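Local coordinates for quinoline 2-oxidoreductase large subunit (PDB 1T3Q), which binds the molybdenum centre and its pterin cytosine dinucleotide in a molybdenum hydroxylase that acts on quinoline, as a member of the xanthine dehydrogenase family, at residues S40-V45 with P278-E283; H44-R49 with A125-A130; Q101-N106 with E265-L270; A208-T213 with L271-G276. All coordinates share one frame; numbering follows the deposited sequence.

Contact 1: residues S40-V45 with P278-E283; sequences SGMLHV and PVRWIE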
loop_
_atom_site.group_PDB
_atom_site.type_symbol
_atom_site.label_atom_id
_atom_site.label_comp_id
_atom_site.label_asym_id
_atom_site.label_seq_id
_atom_site.Cartn_x
_atom_site.Cartn_y
_atom_site.Cartn_z
ATOM N N SER B 40 -0.730 -9.749 -2.840
ATOM C CA SER B 40 -1.587 -10.767 -3.431
ATOM C C SER B 40 -0.899 -11.472 -4.597
ATOM O O SER B 40 -0.269 -10.829 -5.440
ATOM C CB SER B 40 -2.897 -10.125 -3.909
ATOM O OG SER B 40 -3.752 -11.095 -4.494
ATOM N N GLY B 41 -1.013 -12.797 -4.627
ATOM C CA GLY B 41 -0.417 -13.585 -5.698
ATOM C C GLY B 41 1.099 -13.628 -5.695
ATOM O O GLY B 41 1.720 -14.120 -6.636
ATOM N N MET B 42 1.691 -13.120 -4.625
ATOM C CA MET B 42 3.138 -13.067 -4.466
ATOM C C MET B 42 3.842 -14.415 -4.644
ATOM O O MET B 42 3.462 -15.413 -4.024
ATOM C CB MET B 42 3.449 -12.496 -3.081
ATOM C CG MET B 42 4.879 -12.101 -2.828
ATOM S SD MET B 42 4.947 -11.185 -1.277
ATOM C CE MET B 42 4.405 -12.421 -0.117
ATOM N N LEU B 43 4.874 -14.428 -5.487
ATOM C CA LEU B 43 5.671 -15.629 -5.744
ATOM C C LEU B 43 7.040 -15.492 -5.077
ATOM O O LEU B 43 7.434 -14.393 -4.662
ATOM C CB LEU B 43 5.831 -15.857 -7.254
ATOM C CG LEU B 43 4.545 -16.227 -7.997
ATOM C CD1 LEU B 43 4.788 -16.200 -9.498
ATOM C CD2 LEU B 43 4.073 -17.607 -7.544
ATOM N N HIS B 44 7.769 -16.601 -4.992
ATOM C CA HIS B 44 9.062 -16.622 -4.324
ATOM C C HIS B 44 10.227 -17.098 -5.176
ATOM O O HIS B 44 10.103 -18.057 -5.941
ATOM C CB HIS B 44 8.957 -17.508 -3.087
ATOM C CG HIS B 44 7.838 -17.117 -2.174
ATOM N ND1 HIS B 44 8.044 -16.423 -1.002
ATOM C CD2 HIS B 44 6.498 -17.272 -2.291
ATOM C CE1 HIS B 44 6.877 -16.167 -0.436
ATOM N NE2 HIS B 44 5.924 -16.671 -1.199
ATOM N N VAL B 45 11.368 -16.437 -5.027
ATOM C CA VAL B 45 12.542 -16.823 -5.797
ATOM C C VAL B 45 13.591 -17.495 -4.917
ATOM O O VAL B 45 13.756 -17.146 -3.744
ATOM C CB VAL B 45 13.178 -15.596 -6.511
ATOM C CG1 VAL B 45 13.746 -14.626 -5.494
ATOM C CG2 VAL B 45 14.271 -16.056 -7.477
ATOM N N PRO B 278 3.723 -10.479 -8.362
ATOM C CA PRO B 278 4.800 -10.008 -7.488
ATOM C C PRO B 278 5.829 -11.111 -7.265
ATOM O O PRO B 278 5.485 -12.294 -7.207
ATOM C CB PRO B 278 4.067 -9.640 -6.190
ATOM C CG PRO B 278 2.690 -9.330 -6.642
ATOM C CD PRO B 278 2.426 -10.407 -7.671
ATOM N N VAL B 279 7.093 -10.723 -7.153
ATOM C CA VAL B 279 8.165 -11.684 -6.919
ATOM C C VAL B 279 8.972 -11.239 -5.712
ATOM O O VAL B 279 9.544 -10.145 -5.694
ATOM C CB VAL B 279 9.096 -11.802 -8.139
ATOM C CG1 VAL B 279 10.227 -12.773 -7.832
ATOM C CG2 VAL B 279 8.299 -12.266 -9.351
ATOM N N ARG B 280 9.012 -12.109 -4.711
ATOM C CA ARG B 280 9.693 -11.849 -3.455
ATOM C C ARG B 280 11.036 -12.551 -3.313
ATOM O O ARG B 280 11.146 -13.762 -3.529
ATOM C CB ARG B 280 8.766 -12.274 -2.308
ATOM C CG ARG B 280 9.332 -12.215 -0.888
ATOM C CD ARG B 280 8.217 -12.669 0.048
ATOM N NE ARG B 280 8.460 -12.482 1.473
ATOM C CZ ARG B 280 9.072 -13.362 2.255
ATOM N NH1 ARG B 280 9.229 -13.102 3.544
ATOM N NH2 ARG B 280 9.534 -14.499 1.752
ATOM N N TRP B 281 12.052 -11.771 -2.951
ATOM C CA TRP B 281 13.396 -12.283 -2.717
ATOM C C TRP B 281 13.830 -11.918 -1.301
ATOM O O TRP B 281 14.082 -10.750 -1.010
ATOM C CB TRP B 281 14.405 -11.675 -3.698
ATOM C CG TRP B 281 15.848 -11.841 -3.265
ATOM C CD1 TRP B 281 16.518 -13.015 -3.070
ATOM C CD2 TRP B 281 16.788 -10.792 -2.975
ATOM N NE1 TRP B 281 17.812 -12.766 -2.677
ATOM C CE2 TRP B 281 18.006 -11.411 -2.610
ATOM C CE3 TRP B 281 16.718 -9.392 -2.992
ATOM C CZ2 TRP B 281 19.150 -10.678 -2.265
ATOM C CZ3 TRP B 281 17.855 -8.659 -2.650
ATOM C CH2 TRP B 281 19.056 -9.307 -2.290
ATOM N N ILE B 282 13.894 -12.915 -0.425
ATOM C CA ILE B 282 14.346 -12.715 0.948
ATOM C C ILE B 282 15.444 -13.757 1.123
ATOM O O ILE B 282 15.169 -14.955 1.217
ATOM C CB ILE B 282 13.216 -12.977 1.975
ATOM C CG1 ILE B 282 12.059 -12.000 1.748
ATOM C CG2 ILE B 282 13.767 -12.850 3.391
ATOM C CD1 ILE B 282 12.417 -10.535 1.987
ATOM N N GLU B 283 16.692 -13.306 1.153
ATOM C CA GLU B 283 17.818 -14.226 1.265
ATOM C C GLU B 283 18.029 -14.750 2.675
ATOM O O GLU B 283 17.630 -14.106 3.653
ATOM C CB GLU B 283 19.099 -13.549 0.780
ATOM C CG GLU B 283 19.821 -12.740 1.843
ATOM C CD GLU B 283 21.021 -11.992 1.297
ATOM O OE1 GLU B 283 21.609 -12.450 0.291
ATOM O OE2 GLU B 283 21.388 -10.953 1.888
HETATM O O HOH W 1 10.635 -15.518 -0.584
HETATM O O HOH W 2 13.028 -15.586 -1.665
#
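Leu43 and His44 pair with Val279 and Arg280 as parallel strands, the seam where strand 43-49 meets strand 279-282 inside a mixed sheet. Three backbone hydrogen bonds define the ladder: Leu43 N to Pro278 O (2.8 Å), Arg280 N to Leu43 O (2.8 Å) and Val45 N to Arg280 O (3.1 Å). Beyond them the strands diverge, their short axes standing 41° apart, and a water spans the widening by donating to Val45 O and Arg280 O and accepting from Ile282 N. Apolar packing follows the two faces. On that of Leu43 and Val279, covered by helix 263-275, Val45 CG1 sits between its own N and carbonyl carbon (chi1 66°), which brings it 3.5 Å from Trp281 CB. On the face of His44 and Arg280, the Met42 thioether slants across the arginine chain, with Met42 CE 3.8 Å from Arg280 CD. An alanine in place of Met42 would probably open a gap beside the Arg280 methylenes and give that chain more freedom to shift. Polar contacts fix the arginine tip. The His44 ring and the guanidinium lie side by side, and a second water joins them, 2.8 Å from His44 ND1 and accepting from Arg280 NH2; Arg280 NH1 is bound by Ala35 O. Ile282 CG1 rests 3.3 Å above the guanidinium plane of Arg280, over its centre.

Contact 2: residues H44-R49 with A125-A130; sequences HVASLR and AIAEDA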
loop_
_atom_site.group_PDB
_atom_site.type_symbol
_atom_site.label_atom_id
_atom_site.label_comp_id
_atom_site.label_asym_id
_atom_site.label_seq_id
_atom_site.Cartn_x
_atom_site.Cartn_y
_atom_site.Cartn_z
ATOM N N HIS B 44 7.769 -16.601 -4.992
ATOM C CA HIS B 44 9.062 -16.622 -4.324
ATOM C C HIS B 44 10.227 -17.098 -5.176
ATOM O O HIS B 44 10.103 -18.057 -5.941
ATOM C CB HIS B 44 8.957 -17.508 -3.087
ATOM C CG HIS B 44 7.838 -17.117 -2.174
ATOM N ND1 HIS B 44 8.044 -16.423 -1.002
ATOM C CD2 HIS B 44 6.498 -17.272 -2.291
ATOM C CE1 HIS B 44 6.877 -16.167 -0.436
ATOM N NE2 HIS B 44 5.924 -16.671 -1.199
ATOM N N VAL B 45 11.368 -16.437 -5.027
ATOM C CA VAL B 45 12.542 -16.823 -5.797
ATOM C C VAL B 45 13.591 -17.495 -4.917
ATOM O O VAL B 45 13.756 -17.146 -3.744
ATOM C CB VAL B 45 13.178 -15.596 -6.511
ATOM C CG1 VAL B 45 13.746 -14.626 -5.494
ATOM C CG2 VAL B 45 14.271 -16.056 -7.477
ATOM N N ALA B 46 14.270 -18.490 -5.486
ATOM C CA ALA B 46 15.349 -19.207 -4.811
ATOM C C ALA B 46 16.476 -19.243 -5.830
ATOM O O ALA B 46 16.220 -19.175 -7.034
ATOM C CB ALA B 46 14.929 -20.615 -4.450
ATOM N N SER B 47 17.711 -19.359 -5.361
ATOM C CA SER B 47 18.846 -19.365 -6.273
ATOM C C SER B 47 19.762 -20.577 -6.183
ATOM O O SER B 47 19.945 -21.166 -5.115
ATOM C CB SER B 47 19.698 -18.109 -6.042
ATOM O OG SER B 47 18.935 -16.928 -6.223
ATOM N N LEU B 48 20.320 -20.953 -7.327
ATOM C CA LEU B 48 21.291 -22.035 -7.388
ATOM C C LEU B 48 22.582 -21.258 -7.622
ATOM O O LEU B 48 22.648 -20.416 -8.523
ATOM C CB LEU B 48 21.032 -22.972 -8.570
ATOM C CG LEU B 48 22.146 -24.003 -8.796
ATOM C CD1 LEU B 48 22.321 -24.866 -7.546
ATOM C CD2 LEU B 48 21.813 -24.874 -10.006
ATOM N N ARG B 49 23.597 -21.529 -6.814
ATOM C CA ARG B 49 24.859 -20.816 -6.924
ATOM C C ARG B 49 26.028 -21.692 -7.342
ATOM O O ARG B 49 25.972 -22.919 -7.253
ATOM C CB ARG B 49 25.175 -20.147 -5.589
ATOM C CG ARG B 49 24.088 -19.190 -5.151
ATOM C CD ARG B 49 24.223 -18.771 -3.701
ATOM N NE ARG B 49 23.107 -17.899 -3.342
ATOM C CZ ARG B 49 23.080 -16.589 -3.553
ATOM N NH1 ARG B 49 24.119 -15.981 -4.112
ATOM N NH2 ARG B 49 22.000 -15.889 -3.228
ATOM N N ALA B 125 10.254 -22.585 -0.029
ATOM C CA ALA B 125 10.661 -23.975 0.166
ATOM C C ALA B 125 10.602 -24.764 -1.140
ATOM O O ALA B 125 11.513 -25.538 -1.445
ATOM C CB ALA B 125 9.780 -24.641 1.213
ATOM N N ILE B 126 9.534 -24.570 -1.903
ATOM C CA ILE B 126 9.372 -25.272 -3.174
ATOM C C ILE B 126 10.376 -24.764 -4.203
ATOM O O ILE B 126 10.872 -25.535 -5.026
ATOM C CB ILE B 126 7.933 -25.120 -3.718
ATOM C CG1 ILE B 126 6.960 -25.872 -2.800
ATOM C CG2 ILE B 126 7.839 -25.672 -5.147
ATOM C CD1 ILE B 126 5.502 -25.763 -3.216
ATOM N N ALA B 127 10.687 -23.471 -4.160
ATOM C CA ALA B 127 11.656 -22.916 -5.101
ATOM C C ALA B 127 12.995 -23.578 -4.827
ATOM O O ALA B 127 13.754 -23.879 -5.753
ATOM C CB ALA B 127 11.766 -21.404 -4.931
ATOM N N GLU B 128 13.291 -23.796 -3.547
ATOM C CA GLU B 128 14.542 -24.442 -3.167
ATOM C C GLU B 128 14.511 -25.907 -3.590
ATOM O O GLU B 128 15.521 -26.439 -4.052
ATOM C CB GLU B 128 14.779 -24.329 -1.657
ATOM C CG GLU B 128 15.183 -22.925 -1.202
ATOM C CD GLU B 128 15.417 -22.834 0.299
ATOM O OE1 GLU B 128 15.851 -21.760 0.773
ATOM O OE2 GLU B 128 15.165 -23.831 1.008
ATOM N N ASP B 129 13.360 -26.561 -3.436
ATOM C CA ASP B 129 13.249 -27.958 -3.847
ATOM C C ASP B 129 13.625 -28.051 -5.327
ATOM O O ASP B 129 14.455 -28.872 -5.716
ATOM C CB ASP B 129 11.819 -28.491 -3.684
ATOM C CG ASP B 129 11.379 -28.605 -2.231
ATOM O OD1 ASP B 129 12.238 -28.762 -1.339
ATOM O OD2 ASP B 129 10.154 -28.561 -1.990
ATOM N N ALA B 130 13.006 -27.201 -6.143
ATOM C CA ALA B 130 13.248 -27.189 -7.586
ATOM C C ALA B 130 14.685 -26.842 -7.953
ATOM O O ALA B 130 15.240 -27.405 -8.901
ATOM C CB ALA B 130 12.287 -26.218 -8.266
#
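Ala46 on strand 44-49 and Ala127 on helix 125-130 meet methyl to methyl, Ala46 CB lying 3.3 Å from Ala127 CB, closer than two methyl carbons normally come, so the packing here is tight. Two such small residues let the helix lie close to the sheet: the short axes approach to 7.0 Å, inclined by 30°. Ala127 CB also reaches back along the strand to His44 O, 3.9 Å away, while Ala46 CB lies 3.7 Å from Glu128 N. Glu128 carries the contact outward. Its CB stands back, 4.7 Å from Ala46 CB. The first torsion turns CG anti to the carbonyl carbon (chi1 -73°), and this methylene comes to 4.0 Å from Ala46 CB. From there the chain is extended, so CD recedes from the strand and the carboxylate finds its partners elsewhere. OE1 forms a salt bridge with Arg124 NE and a hydrogen bond with Met1 N of the medium subunit; OE2 accepts from Lys2 N of that same neighbouring chain. Arg124 NH1 in turn makes a weak but direct hydrogen bond from the start of the helix to Val45 O. The contact thus belongs to the alpha/beta hammerhead region, where helix 124-131 packs on the sheet. Its chemistry is split: bare alanine methyls set the helix-to-sheet spacing, and Glu128 grazes Ala46 with its CG methylene while Arg124 and the medium subunit's nitrogens probably balance its charge.

Contact 3: residues Q101-N106 with E265-L270; sequences QPLLAN and ELLVCL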
loop_
_atom_site.group_PDB
_atom_site.type_symbol
_atom_site.label_atom_id
_atom_site.label_comp_id
_atom_site.label_asym_id
_atom_site.label_seq_id
_atom_site.Cartn_x
_atom_site.Cartn_y
_atom_site.Cartn_z
ATOM N N GLN B 101 28.989 -6.730 -14.196
ATOM C CA GLN B 101 28.659 -7.969 -13.515
ATOM C C GLN B 101 27.335 -8.501 -14.017
ATOM O O GLN B 101 26.300 -7.843 -13.891
ATOM C CB GLN B 101 28.587 -7.764 -11.998
ATOM C CG GLN B 101 28.135 -9.014 -11.254
ATOM C CD GLN B 101 28.106 -8.839 -9.745
ATOM O OE1 GLN B 101 28.348 -7.746 -9.225
ATOM N NE2 GLN B 101 27.801 -9.918 -9.034
ATOM N N PRO B 102 27.345 -9.707 -14.602
ATOM C CA PRO B 102 26.087 -10.256 -15.096
ATOM C C PRO B 102 25.209 -10.618 -13.898
ATOM O O PRO B 102 25.718 -11.016 -12.847
ATOM C CB PRO B 102 26.539 -11.471 -15.893
ATOM C CG PRO B 102 27.711 -11.969 -15.093
ATOM C CD PRO B 102 28.449 -10.675 -14.747
ATOM N N LEU B 103 23.898 -10.457 -14.045
ATOM C CA LEU B 103 22.986 -10.777 -12.953
ATOM C C LEU B 103 23.126 -12.259 -12.614
ATOM O O LEU B 103 23.121 -12.647 -11.442
ATOM C CB LEU B 103 21.549 -10.424 -13.345
ATOM C CG LEU B 103 21.371 -8.972 -13.816
ATOM C CD1 LEU B 103 19.893 -8.663 -13.989
ATOM C CD2 LEU B 103 22.000 -8.004 -12.806
ATOM N N LEU B 104 23.262 -13.079 -13.654
ATOM C CA LEU B 104 23.454 -14.515 -13.496
ATOM C C LEU B 104 24.668 -14.891 -14.325
ATOM O O LEU B 104 24.834 -14.391 -15.435
ATOM C CB LEU B 104 22.247 -15.297 -14.013
ATOM C CG LEU B 104 21.291 -15.893 -12.982
ATOM C CD1 LEU B 104 20.627 -14.775 -12.200
ATOM C CD2 LEU B 104 20.247 -16.739 -13.698
ATOM N N ALA B 105 25.518 -15.760 -13.792
ATOM C CA ALA B 105 26.691 -16.188 -14.542
ATOM C C ALA B 105 26.177 -16.763 -15.859
ATOM O O ALA B 105 25.134 -17.418 -15.887
ATOM C CB ALA B 105 27.456 -17.251 -13.768
ATOM N N ASN B 106 26.891 -16.503 -16.949
ATOM C CA ASN B 106 26.478 -17.017 -18.250
ATOM C C ASN B 106 27.691 -17.596 -18.958
ATOM O O ASN B 106 28.494 -16.857 -19.524
ATOM C CB ASN B 106 25.869 -15.900 -19.105
ATOM C CG ASN B 106 25.182 -16.430 -20.358
ATOM O OD1 ASN B 106 24.697 -15.661 -21.187
ATOM N ND2 ASN B 106 25.131 -17.750 -20.493
ATOM N N GLU B 265 18.007 -7.313 -6.927
ATOM C CA GLU B 265 17.037 -6.222 -7.026
ATOM C C GLU B 265 16.577 -6.089 -8.470
ATOM O O GLU B 265 15.399 -5.860 -8.748
ATOM C CB GLU B 265 17.647 -4.894 -6.545
ATOM C CG GLU B 265 17.923 -4.870 -5.051
ATOM C CD GLU B 265 18.618 -3.596 -4.592
ATOM O OE1 GLU B 265 18.053 -2.887 -3.729
ATOM O OE2 GLU B 265 19.730 -3.310 -5.083
ATOM N N LEU B 266 17.513 -6.243 -9.400
ATOM C CA LEU B 266 17.158 -6.145 -10.801
ATOM C C LEU B 266 16.376 -7.389 -11.186
ATOM O O LEU B 266 15.362 -7.301 -11.874
ATOM C CB LEU B 266 18.415 -6.027 -11.671
ATOM C CG LEU B 266 19.291 -4.798 -11.414
ATOM C CD1 LEU B 266 20.458 -4.791 -12.396
ATOM C CD2 LEU B 266 18.466 -3.539 -11.569
ATOM N N LEU B 267 16.837 -8.543 -10.713
ATOM C CA LEU B 267 16.183 -9.800 -11.041
ATOM C C LEU B 267 14.717 -9.855 -10.659
ATOM O O LEU B 267 13.893 -10.277 -11.468
ATOM C CB LEU B 267 16.939 -10.975 -10.421
ATOM C CG LEU B 267 18.285 -11.298 -11.082
ATOM C CD1 LEU B 267 19.052 -12.291 -10.233
ATOM C CD2 LEU B 267 18.050 -11.859 -12.498
ATOM N N VAL B 268 14.360 -9.429 -9.448
ATOM C CA VAL B 268 12.947 -9.491 -9.086
ATOM C C VAL B 268 12.091 -8.618 -9.995
ATOM O O VAL B 268 10.953 -8.969 -10.299
ATOM C CB VAL B 268 12.696 -9.118 -7.601
ATOM C CG1 VAL B 268 13.290 -10.198 -6.705
ATOM C CG2 VAL B 268 13.305 -7.759 -7.280
ATOM N N CYS B 269 12.637 -7.492 -10.447
ATOM C CA CYS B 269 11.887 -6.615 -11.341
ATOM C C CYS B 269 11.671 -7.320 -12.673
ATOM O O CYS B 269 10.572 -7.301 -13.228
ATOM C CB CYS B 269 12.642 -5.305 -11.575
ATOM S SG CYS B 269 12.787 -4.275 -10.094
ATOM N N LEU B 270 12.731 -7.942 -13.181
ATOM C CA LEU B 270 12.653 -8.657 -14.447
ATOM C C LEU B 270 11.690 -9.833 -14.331
ATOM O O LEU B 270 10.889 -10.081 -15.225
ATOM C CB LEU B 270 14.042 -9.159 -14.855
ATOM C CG LEU B 270 15.071 -8.085 -15.222
ATOM C CD1 LEU B 270 16.412 -8.735 -15.502
ATOM C CD2 LEU B 270 14.593 -7.304 -16.439
#
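Leu103 and Leu267 are the residues whose CA atoms come nearest, 7.1 Å apart, where the irregular segment 101-106 passes helix 265-270 at a distance that side chains must fill. Everything that touches is leucine. Leu103, with helical backbone angles, directs its side chain at the helix and reaches three residues there. Its CD2 meets Leu266 CD1 at 3.6 Å, its CD1 meets Leu270 CD1 at 3.8 Å, and its CB lies 3.9 Å from Leu267 CD2. The Leu103 side chain crosses those of Leu266 and Leu270 at about a right angle, inserting its branched end between residues one helical turn apart. Leu104 comes in from beside Leu103. Its first torsion is far from any staggered position (chi1 -104°), and its CD1 touches Leu267 CD1 at 3.5 Å, with Leu267 CD2 at 3.9 Å from the same methyl. Leu267 CD1 thus meets Leu104 alone, whereas CD2 touches both loop leucines. An alanine in its place would probably leave Leu104 CD1 and Leu103 CB facing a gap and let the Leu104 side chain turn. Val80 of helix 77-81 closes over Leu103, Leu104 and Leu267, and Val233 and Phe236 of helix 226-237 flank Leu266. The arrangement is a buried leucine cluster, through which a loop of the hammerhead region packs on helix 263-275 of the first molybdopterin-binding region.

Contact 4: residues A208-T213 with L271-G276; sequences AQYEWT and LSRALG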
loop_
_atom_site.group_PDB
_atom_site.type_symbol
_atom_site.label_atom_id
_atom_site.label_comp_id
_atom_site.label_asym_id
_atom_site.label_seq_id
_atom_site.Cartn_x
_atom_site.Cartn_y
_atom_site.Cartn_z
ATOM N N ALA B 208 9.266 -7.112 -5.996
ATOM C CA ALA B 208 8.884 -6.302 -7.142
ATOM C C ALA B 208 7.461 -6.612 -7.582
ATOM O O ALA B 208 7.015 -7.754 -7.527
ATOM C CB ALA B 208 9.852 -6.546 -8.303
ATOM N N GLN B 209 6.750 -5.580 -8.011
ATOM C CA GLN B 209 5.394 -5.743 -8.490
ATOM C C GLN B 209 5.258 -4.959 -9.784
ATOM O O GLN B 209 5.234 -3.722 -9.776
ATOM C CB GLN B 209 4.381 -5.226 -7.466
ATOM C CG GLN B 209 2.928 -5.427 -7.894
ATOM C CD GLN B 209 1.943 -4.965 -6.837
ATOM O OE1 GLN B 209 1.078 -5.727 -6.401
ATOM N NE2 GLN B 209 2.070 -3.713 -6.419
ATOM N N TYR B 210 5.199 -5.683 -10.895
ATOM C CA TYR B 210 5.049 -5.052 -12.196
ATOM C C TYR B 210 3.607 -5.213 -12.639
ATOM O O TYR B 210 3.053 -6.311 -12.582
ATOM C CB TYR B 210 5.968 -5.702 -13.229
ATOM C CG TYR B 210 5.918 -4.991 -14.554
ATOM C CD1 TYR B 210 6.676 -3.847 -14.776
ATOM C CD2 TYR B 210 5.066 -5.429 -15.569
ATOM C CE1 TYR B 210 6.590 -3.147 -15.979
ATOM C CE2 TYR B 210 4.971 -4.738 -16.776
ATOM C CZ TYR B 210 5.737 -3.597 -16.973
ATOM O OH TYR B 210 5.641 -2.898 -18.156
ATOM N N GLU B 211 2.999 -4.115 -13.073
ATOM C CA GLU B 211 1.614 -4.124 -13.527
ATOM C C GLU B 211 1.568 -3.783 -15.015
ATOM O O GLU B 211 1.785 -2.638 -15.402
ATOM C CB GLU B 211 0.797 -3.108 -12.731
ATOM C CG GLU B 211 -0.639 -3.006 -13.196
ATOM C CD GLU B 211 -1.349 -4.344 -13.153
ATOM O OE1 GLU B 211 -2.126 -4.634 -14.086
ATOM O OE2 GLU B 211 -1.128 -5.108 -12.186
ATOM N N TRP B 212 1.269 -4.776 -15.848
ATOM C CA TRP B 212 1.249 -4.548 -17.286
ATOM C C TRP B 212 0.182 -3.582 -17.778
ATOM O O TRP B 212 0.382 -2.913 -18.787
ATOM C CB TRP B 212 1.127 -5.874 -18.053
ATOM C CG TRP B 212 -0.230 -6.506 -18.042
ATOM C CD1 TRP B 212 -0.709 -7.417 -17.141
ATOM C CD2 TRP B 212 -1.272 -6.312 -19.007
ATOM N NE1 TRP B 212 -1.982 -7.806 -17.492
ATOM C CE2 TRP B 212 -2.351 -7.143 -18.632
ATOM C CE3 TRP B 212 -1.396 -5.517 -20.155
ATOM C CZ2 TRP B 212 -3.541 -7.203 -19.365
ATOM C CZ3 TRP B 212 -2.580 -5.575 -20.886
ATOM C CH2 TRP B 212 -3.636 -6.415 -20.487
ATOM N N THR B 213 -0.944 -3.491 -17.075
ATOM C CA THR B 213 -2.007 -2.592 -17.518
ATOM C C THR B 213 -1.655 -1.112 -17.360
ATOM O O THR B 213 -2.323 -0.246 -17.930
ATOM C CB THR B 213 -3.343 -2.874 -16.786
ATOM O OG1 THR B 213 -3.185 -2.642 -15.383
ATOM C CG2 THR B 213 -3.782 -4.321 -17.017
ATOM N N LEU B 271 11.769 -10.546 -13.214
ATOM C CA LEU B 271 10.914 -11.701 -12.982
ATOM C C LEU B 271 9.446 -11.321 -12.839
ATOM O O LEU B 271 8.570 -11.982 -13.401
ATOM C CB LEU B 271 11.390 -12.457 -11.739
ATOM C CG LEU B 271 12.725 -13.193 -11.899
ATOM C CD1 LEU B 271 13.270 -13.600 -10.535
ATOM C CD2 LEU B 271 12.524 -14.419 -12.797
ATOM N N SER B 272 9.169 -10.259 -12.089
ATOM C CA SER B 272 7.792 -9.836 -11.911
ATOM C C SER B 272 7.207 -9.371 -13.236
ATOM O O SER B 272 6.042 -9.631 -13.532
ATOM C CB SER B 272 7.689 -8.708 -10.884
ATOM O OG SER B 272 6.340 -8.292 -10.765
ATOM N N ARG B 273 8.008 -8.678 -14.041
ATOM C CA ARG B 273 7.504 -8.216 -15.331
ATOM C C ARG B 273 7.197 -9.431 -16.204
ATOM O O ARG B 273 6.177 -9.476 -16.877
ATOM C CB ARG B 273 8.530 -7.323 -16.032
ATOM C CG ARG B 273 8.028 -6.752 -17.362
ATOM C CD ARG B 273 9.025 -5.781 -17.987
ATOM N NE ARG B 273 10.297 -6.434 -18.280
ATOM C CZ ARG B 273 11.327 -5.841 -18.875
ATOM N NH1 ARG B 273 12.445 -6.521 -19.099
ATOM N NH2 ARG B 273 11.236 -4.572 -19.252
ATOM N N ALA B 274 8.081 -10.420 -16.177
ATOM C CA ALA B 274 7.902 -11.625 -16.981
ATOM C C ALA B 274 6.698 -12.473 -16.567
ATOM O O ALA B 274 5.996 -13.014 -17.415
ATOM C CB ALA B 274 9.173 -12.476 -16.930
ATOM N N LEU B 275 6.447 -12.573 -15.265
ATOM C CA LEU B 275 5.347 -13.396 -14.769
ATOM C C LEU B 275 4.016 -12.687 -14.545
ATOM O O LEU B 275 2.979 -13.340 -14.427
ATOM C CB LEU B 275 5.770 -14.089 -13.466
ATOM C CG LEU B 275 6.974 -15.029 -13.543
ATOM C CD1 LEU B 275 7.420 -15.419 -12.137
ATOM C CD2 LEU B 275 6.609 -16.267 -14.353
ATOM N N GLY B 276 4.037 -11.361 -14.475
ATOM C CA GLY B 276 2.801 -10.635 -14.249
ATOM C C GLY B 276 2.292 -10.806 -12.827
ATOM O O GLY B 276 1.099 -10.674 -12.563
#
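Tyr210 and Ser272 bind strand 205-211 to helix 263-275 in a helix-on-sheet layer of the molybdopterin-binding region, the short axes approaching to 6.9 Å. The polar link is a backbone-to-side-chain hydrogen bond: Tyr210 N donates to Ser272 OG across 2.9 Å, with an N-H...O angle of 149°. Ser272 holds its OG anti to its own backbone N, on the side of the strand, and the hydroxyl also hydrogen-bonds Arg277 O just past the helix, so this buried oxygen has two hydrogen-bond partners. Beside it, Ala208 CB packs on Ser272 CB at 4.0 Å. The larger apolar part of the contact is a CH-pi interaction. Arg273 CG lies 3.7 Å from the centroid of the Tyr210 ring and 11° off the ring normal, squarely over one face. Its neighbours follow across the same face: Arg273 CB approaches Tyr210 CG at 3.8 Å, and Arg273 CD approaches Tyr210 CZ at 4.1 Å. A bend at the third torsion of Arg273 (chi3 61°) places NE off the straight line of the chain, and the guanidinium is steeply inclined to the ring, so methylenes rather than the charged group cover the tyrosine. Farther along the strand segment, Glu211 OE1 pairs with Arg30 of the second subunit. On the adjacent strand 216-221 of the sheet, Leu219 packs on Ala208 and Leu217 on Tyr210, while Leu271 on the same helix reaches Leu73 and Trp75 of strand 71-76 and Val120 of strand 115-121.

The four contacts gather on one side of the chain, centres 11 to 19 Å apart, around a single mixed sheet. Contact 1 is a seam within that sheet; contacts 2 and 4 each lay a helix on it, and contact 3 packs a loop against the helix of contact 4. Strand 43-49 is common to contacts 1 and 2, helix 263-275 to contacts 3 and 4. Contact 2 closes before contact 4 opens, whereas the span from 40-45 to 278-283 encloses both segments of contact 3 and of contact 4. Val268 of contact 3 touches both Trp281 and Ala208. Early hammerhead strands and later molybdopterin-region elements thus form one continuous core, not two separate bodies.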